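Local coordinates for protein glutamate--tRNA ligase (PDB 3AII) that is a non-discriminating archaeal glutamyl-tRNA synthetase that probably activates glutamate with ATP to Glu-AMP and then transfers it to the acceptor end of tRNA, at residues R369-E374 and K387-L392; P152-W157 and T354-A359. One frame throughout, in Å; residues are numbered along the deposited sequence. Where two conformers were deposited one is given.

Both contacts are partly buried and lie in the catalytic part of the chain. Their centres are about 16 Å apart and they do not touch. Helices 355-360 and 365-375, one from each contact, follow each other in the sequence. Both also meet helix 111-126, through L355 in contact 2 and M372 in contact 1. Contact 2 is nearer the centre of the folded chain and is polar at heart: a buried carboxylate is gripped by an arginine, with a tryptophan beside it. Contact 1 joins helices close in sequence. It has a leucine-isoleucine interior, and its salt bridge lies between two exposed side chains. Contact 2 instead ties together segments almost two hundred residues apart.

Contact 1 of 2, residues R369-E374 and K387-L392; sequences RKLMVE and KKIYGL
L392 and L371 have the most surface buried here, followed by K388. Helices 369-374 and 387-392 cross at 118° between their directions, with axes 10.0 Å apart. L392 points at the other helix and sets its two methyls astride neighbouring residues. Its CD1 rests on CB of L371 at 3.6 Å. Its CD2 lies 3.8 Å from CE of K370, where the two side chains cross obliquely. L371 has CG anti to the backbone N (chi1 175°), which carries its fork toward the other helix. One branch, CD1, crosses K388 obliquely and meets its CG at 3.6 Å. The other branch, CD2, presses on CG1 of I389 at 3.5 Å, tighter than a usual carbon contact. An alanine at L371 would lose both branches and would probably loosen the packing against K388 and I389. The chain of K388 bends at chi2 (51°) and runs past L371 to meet E374 tip to tip. NZ of K388 forms a salt bridge with OE2 of E374 at 2.8 Å. The hydrogen bond in it is weak, and CE of K388 is almost as near to OE2, at 2.9 Å. E374 reaches it with CG in the crowded position between the backbone N and the carbonyl carbon. Around the apolar centre, M384 of the intervening loop touches both L371 and I389. The arrangement is an obliquely crossed helix pair with an aliphatic centre and a salt bridge between exposed side chains at one side. Both helices belong to the catalytic region of this class I synthetase, where M372 packs on helix 111-126.

Contact 2 of 2, residues P152-W157 and T354-A359; sequences PADLEW and TLRAIA. With EDO (1,2-ethanediol), chain C.
OD1 of D154 is gripped by three donors. R356 NE gives the main bond, 2.8 Å long and bent (138°), onto the syn lone pair. R356 NH2 adds a weak one at 3.2 Å. The third is O1 of a 1,2-ethanediol, at 2.7 Å, probably from the crystallisation liquor. The carboxylate and guanidinium planes are 53° apart, so this is no flat two-pronged pair. OD2 accepts from L109 N and from a water, and this water in turn accepts from R356 N. These bonds fix the rotation of the buried carboxylate, and the arginine would probably keep it ionised. W157 has CG anti to the backbone N (chi1 178°), which swings the indole toward helix 355-359. The diol's C2 lies over one face of the ring, 3.4 Å from CG of W157. A359 CB approaches obliquely, 3.6 Å from CZ2 of W157, and CZ3 meets L355 CB at 4.0 Å. T354 caps this helix, its OG1 accepting from A357 N at 2.9 Å. L109, in the predicted HIGH motif, also bonds to L355 through the backbone. The arrangement is an interhelix salt bridge that also holds the backbone of L109, consistent with a place beside that motif in a class I synthetase catalytic domain.

Contact 1 of 2, residues R369-E374 and K387-L392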
# COMPACT_ATOMS: atom_id res chain seq x y z
N ARG A 369 9.74 4.49 0.44
CA ARG A 369 10.11 5.64 1.25
C ARG A 369 10.76 6.70 0.37
O ARG A 369 10.43 7.88 0.48
CB ARG A 369 11.04 5.25 2.40
CG ARG A 369 11.41 6.44 3.29
CD ARG A 369 12.24 6.02 4.50
NE ARG A 369 11.49 5.16 5.42
CZ ARG A 369 10.74 5.61 6.43
NH1 ARG A 369 10.12 4.74 7.21
NH2 ARG A 369 10.61 6.91 6.66
N LYS A 370 11.67 6.29 -0.50
CA LYS A 370 12.37 7.24 -1.35
C LYS A 370 11.42 7.99 -2.28
O LYS A 370 11.54 9.20 -2.47
CB LYS A 370 13.49 6.56 -2.16
CG LYS A 370 14.20 7.52 -3.10
CD LYS A 370 15.55 6.99 -3.58
CE LYS A 370 16.18 7.98 -4.57
NZ LYS A 370 17.59 7.64 -4.91
N LEU A 371 10.46 7.26 -2.84
CA LEU A 371 9.46 7.85 -3.73
C LEU A 371 8.69 8.94 -2.99
O LEU A 371 8.61 10.08 -3.45
CB LEU A 371 8.48 6.78 -4.21
CG LEU A 371 7.32 7.34 -5.05
CD1 LEU A 371 7.85 7.93 -6.35
CD2 LEU A 371 6.29 6.27 -5.33
N MET A 372 8.13 8.58 -1.84
CA MET A 372 7.31 9.53 -1.10
C MET A 372 8.08 10.74 -0.61
O MET A 372 7.53 11.85 -0.57
CB MET A 372 6.61 8.84 0.08
CG MET A 372 5.71 7.69 -0.35
SD MET A 372 4.61 8.16 -1.69
CE MET A 372 3.56 6.72 -1.80
N VAL A 373 9.33 10.55 -0.23
CA VAL A 373 10.17 11.65 0.22
C VAL A 373 10.46 12.62 -0.92
O VAL A 373 10.37 13.84 -0.74
CB VAL A 373 11.49 11.15 0.83
CG1 VAL A 373 12.47 12.30 0.98
CG2 VAL A 373 11.23 10.49 2.18
N GLU A 374 10.80 12.09 -2.08
CA GLU A 374 11.16 12.96 -3.21
C GLU A 374 9.95 13.70 -3.78
O GLU A 374 10.09 14.80 -4.31
CB GLU A 374 11.94 12.19 -4.29
CG GLU A 374 11.11 11.37 -5.26
CD GLU A 374 11.98 10.54 -6.22
OE1 GLU A 374 13.22 10.51 -6.04
OE2 GLU A 374 11.42 9.92 -7.15
N LYS A 387 5.77 2.31 -12.85
CA LYS A 387 7.10 2.34 -13.45
C LYS A 387 8.05 3.22 -12.65
O LYS A 387 9.25 2.96 -12.60
CB LYS A 387 7.03 2.77 -14.92
CG LYS A 387 6.49 1.67 -15.82
CD LYS A 387 6.27 2.13 -17.26
CE LYS A 387 5.73 0.98 -18.10
NZ LYS A 387 5.34 1.39 -19.48
N LYS A 388 7.51 4.25 -12.02
CA LYS A 388 8.31 5.10 -11.16
C LYS A 388 8.80 4.32 -9.94
O LYS A 388 9.95 4.45 -9.52
CB LYS A 388 7.48 6.32 -10.73
CG LYS A 388 8.21 7.28 -9.83
CD LYS A 388 9.55 7.67 -10.41
CE LYS A 388 10.25 8.67 -9.51
NZ LYS A 388 11.72 8.65 -9.68
N ILE A 389 7.92 3.51 -9.37
CA ILE A 389 8.30 2.73 -8.21
C ILE A 389 9.30 1.64 -8.64
O ILE A 389 10.29 1.37 -7.95
CB ILE A 389 7.07 2.08 -7.54
CG1 ILE A 389 6.19 3.16 -6.91
CG2 ILE A 389 7.50 1.06 -6.48
CD1 ILE A 389 4.87 2.63 -6.40
N TYR A 390 9.05 1.06 -9.81
CA TYR A 390 9.92 -0.01 -10.30
C TYR A 390 11.32 0.52 -10.56
O TYR A 390 12.32 -0.16 -10.31
CB TYR A 390 9.36 -0.63 -11.59
CG TYR A 390 8.01 -1.30 -11.43
CD1 TYR A 390 7.58 -1.77 -10.19
CD2 TYR A 390 7.19 -1.51 -12.53
CE1 TYR A 390 6.36 -2.38 -10.04
CE2 TYR A 390 5.96 -2.14 -12.39
CZ TYR A 390 5.55 -2.57 -11.15
OH TYR A 390 4.34 -3.20 -11.00
N GLY A 391 11.40 1.74 -11.09
CA GLY A 391 12.68 2.37 -11.34
C GLY A 391 13.53 2.51 -10.09
O GLY A 391 14.74 2.25 -10.12
N LEU A 392 12.91 2.92 -8.99
CA LEU A 392 13.61 3.06 -7.73
C LEU A 392 14.00 1.70 -7.18
O LEU A 392 15.10 1.52 -6.65
CB LEU A 392 12.74 3.80 -6.71
CG LEU A 392 12.54 5.29 -6.98
CD1 LEU A 392 11.48 5.83 -6.05
CD2 LEU A 392 13.86 6.03 -6.81

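Contact 2 of 2, residues P152-W157 and T354-A359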
# COMPACT_ATOMS: atom_id res chain seq x y z
N PRO A 152 -0.20 -2.27 12.13
CA PRO A 152 1.12 -1.99 12.71
C PRO A 152 2.24 -2.82 12.08
O PRO A 152 3.37 -2.35 11.96
CB PRO A 152 0.94 -2.34 14.19
CG PRO A 152 -0.42 -2.98 14.31
CD PRO A 152 -1.22 -2.57 13.15
N ALA A 153 1.93 -4.04 11.67
CA ALA A 153 2.93 -4.86 11.00
C ALA A 153 3.39 -4.20 9.69
O ALA A 153 4.59 -4.21 9.35
CB ALA A 153 2.37 -6.26 10.73
N ASP A 154 2.44 -3.61 8.95
CA ASP A 154 2.76 -2.93 7.69
C ASP A 154 3.63 -1.71 7.96
O ASP A 154 4.55 -1.43 7.19
CB ASP A 154 1.49 -2.48 6.96
CG ASP A 154 0.66 -3.65 6.39
OD1 ASP A 154 1.08 -4.83 6.44
OD2 ASP A 154 -0.45 -3.38 5.91
N LEU A 155 3.32 -0.98 9.02
CA LEU A 155 4.12 0.18 9.41
C LEU A 155 5.55 -0.22 9.75
O LEU A 155 6.51 0.47 9.39
CB LEU A 155 3.50 0.88 10.61
CG LEU A 155 2.27 1.70 10.26
CD1 LEU A 155 1.62 2.28 11.52
CD2 LEU A 155 2.67 2.81 9.31
N GLU A 156 5.70 -1.32 10.48
CA GLU A 156 7.02 -1.84 10.82
C GLU A 156 7.78 -2.16 9.54
O GLU A 156 8.95 -1.82 9.39
CB GLU A 156 6.92 -3.08 11.73
CG GLU A 156 6.43 -2.80 13.16
CD GLU A 156 6.09 -4.06 13.92
OE1 GLU A 156 5.99 -5.13 13.29
OE2 GLU A 156 5.90 -4.00 15.16
N TRP A 157 7.10 -2.79 8.59
CA TRP A 157 7.72 -3.12 7.32
C TRP A 157 8.25 -1.87 6.63
O TRP A 157 9.36 -1.89 6.07
CB TRP A 157 6.73 -3.85 6.41
CG TRP A 157 7.28 -4.18 5.06
CD1 TRP A 157 8.12 -5.21 4.74
CD2 TRP A 157 7.03 -3.48 3.83
NE1 TRP A 157 8.41 -5.19 3.40
CE2 TRP A 157 7.76 -4.14 2.82
CE3 TRP A 157 6.27 -2.36 3.48
CZ2 TRP A 157 7.75 -3.72 1.48
CZ3 TRP A 157 6.25 -1.94 2.16
CH2 TRP A 157 6.99 -2.63 1.17
N THR A 354 -1.80 -3.47 -2.23
CA THR A 354 -1.45 -3.47 -0.82
C THR A 354 0.07 -3.51 -0.64
O THR A 354 0.79 -3.99 -1.52
CB THR A 354 -2.05 -4.68 -0.08
OG1 THR A 354 -1.60 -5.89 -0.70
CG2 THR A 354 -3.57 -4.64 -0.12
N LEU A 355 0.55 -3.01 0.49
CA LEU A 355 1.96 -3.18 0.81
C LEU A 355 2.32 -4.67 0.87
O LEU A 355 3.41 -5.07 0.46
CB LEU A 355 2.29 -2.48 2.13
CG LEU A 355 2.01 -0.97 2.12
CD1 LEU A 355 2.49 -0.34 3.44
CD2 LEU A 355 2.67 -0.30 0.92
N ARG A 356 1.40 -5.49 1.36
CA ARG A 356 1.65 -6.94 1.42
C ARG A 356 1.86 -7.56 0.04
O ARG A 356 2.79 -8.35 -0.16
CB ARG A 356 0.52 -7.64 2.18
CG ARG A 356 0.62 -7.37 3.68
CD ARG A 356 -0.71 -7.43 4.44
NE ARG A 356 -0.41 -7.06 5.82
CZ ARG A 356 -0.26 -7.91 6.82
NH1 ARG A 356 -0.46 -9.21 6.63
NH2 ARG A 356 0.06 -7.47 8.02
N ALA A 357 1.02 -7.19 -0.93
CA ALA A 357 1.18 -7.72 -2.27
C ALA A 357 2.50 -7.27 -2.88
O ALA A 357 3.22 -8.09 -3.47
CB ALA A 357 0.02 -7.29 -3.16
N ILE A 358 2.85 -5.99 -2.75
CA ILE A 358 4.09 -5.55 -3.39
C ILE A 358 5.33 -6.10 -2.69
O ILE A 358 6.33 -6.43 -3.35
CB ILE A 358 4.18 -4.03 -3.61
CG1 ILE A 358 4.12 -3.26 -2.29
CG2 ILE A 358 3.06 -3.56 -4.54
CD1 ILE A 358 4.34 -1.77 -2.46
N ALA A 359 5.28 -6.23 -1.36
CA ALA A 359 6.38 -6.89 -0.64
C ALA A 359 6.59 -8.32 -1.11
O ALA A 359 7.74 -8.79 -1.21
CB ALA A 359 6.15 -6.85 0.87
C1 EDO C . 3.68 -5.58 4.75
O1 EDO C . 3.37 -6.11 6.06
C2 EDO C . 4.83 -6.37 4.15
O2 EDO C . 4.43 -7.74 3.99
O HOH W 1 -0.55 -4.33 3.25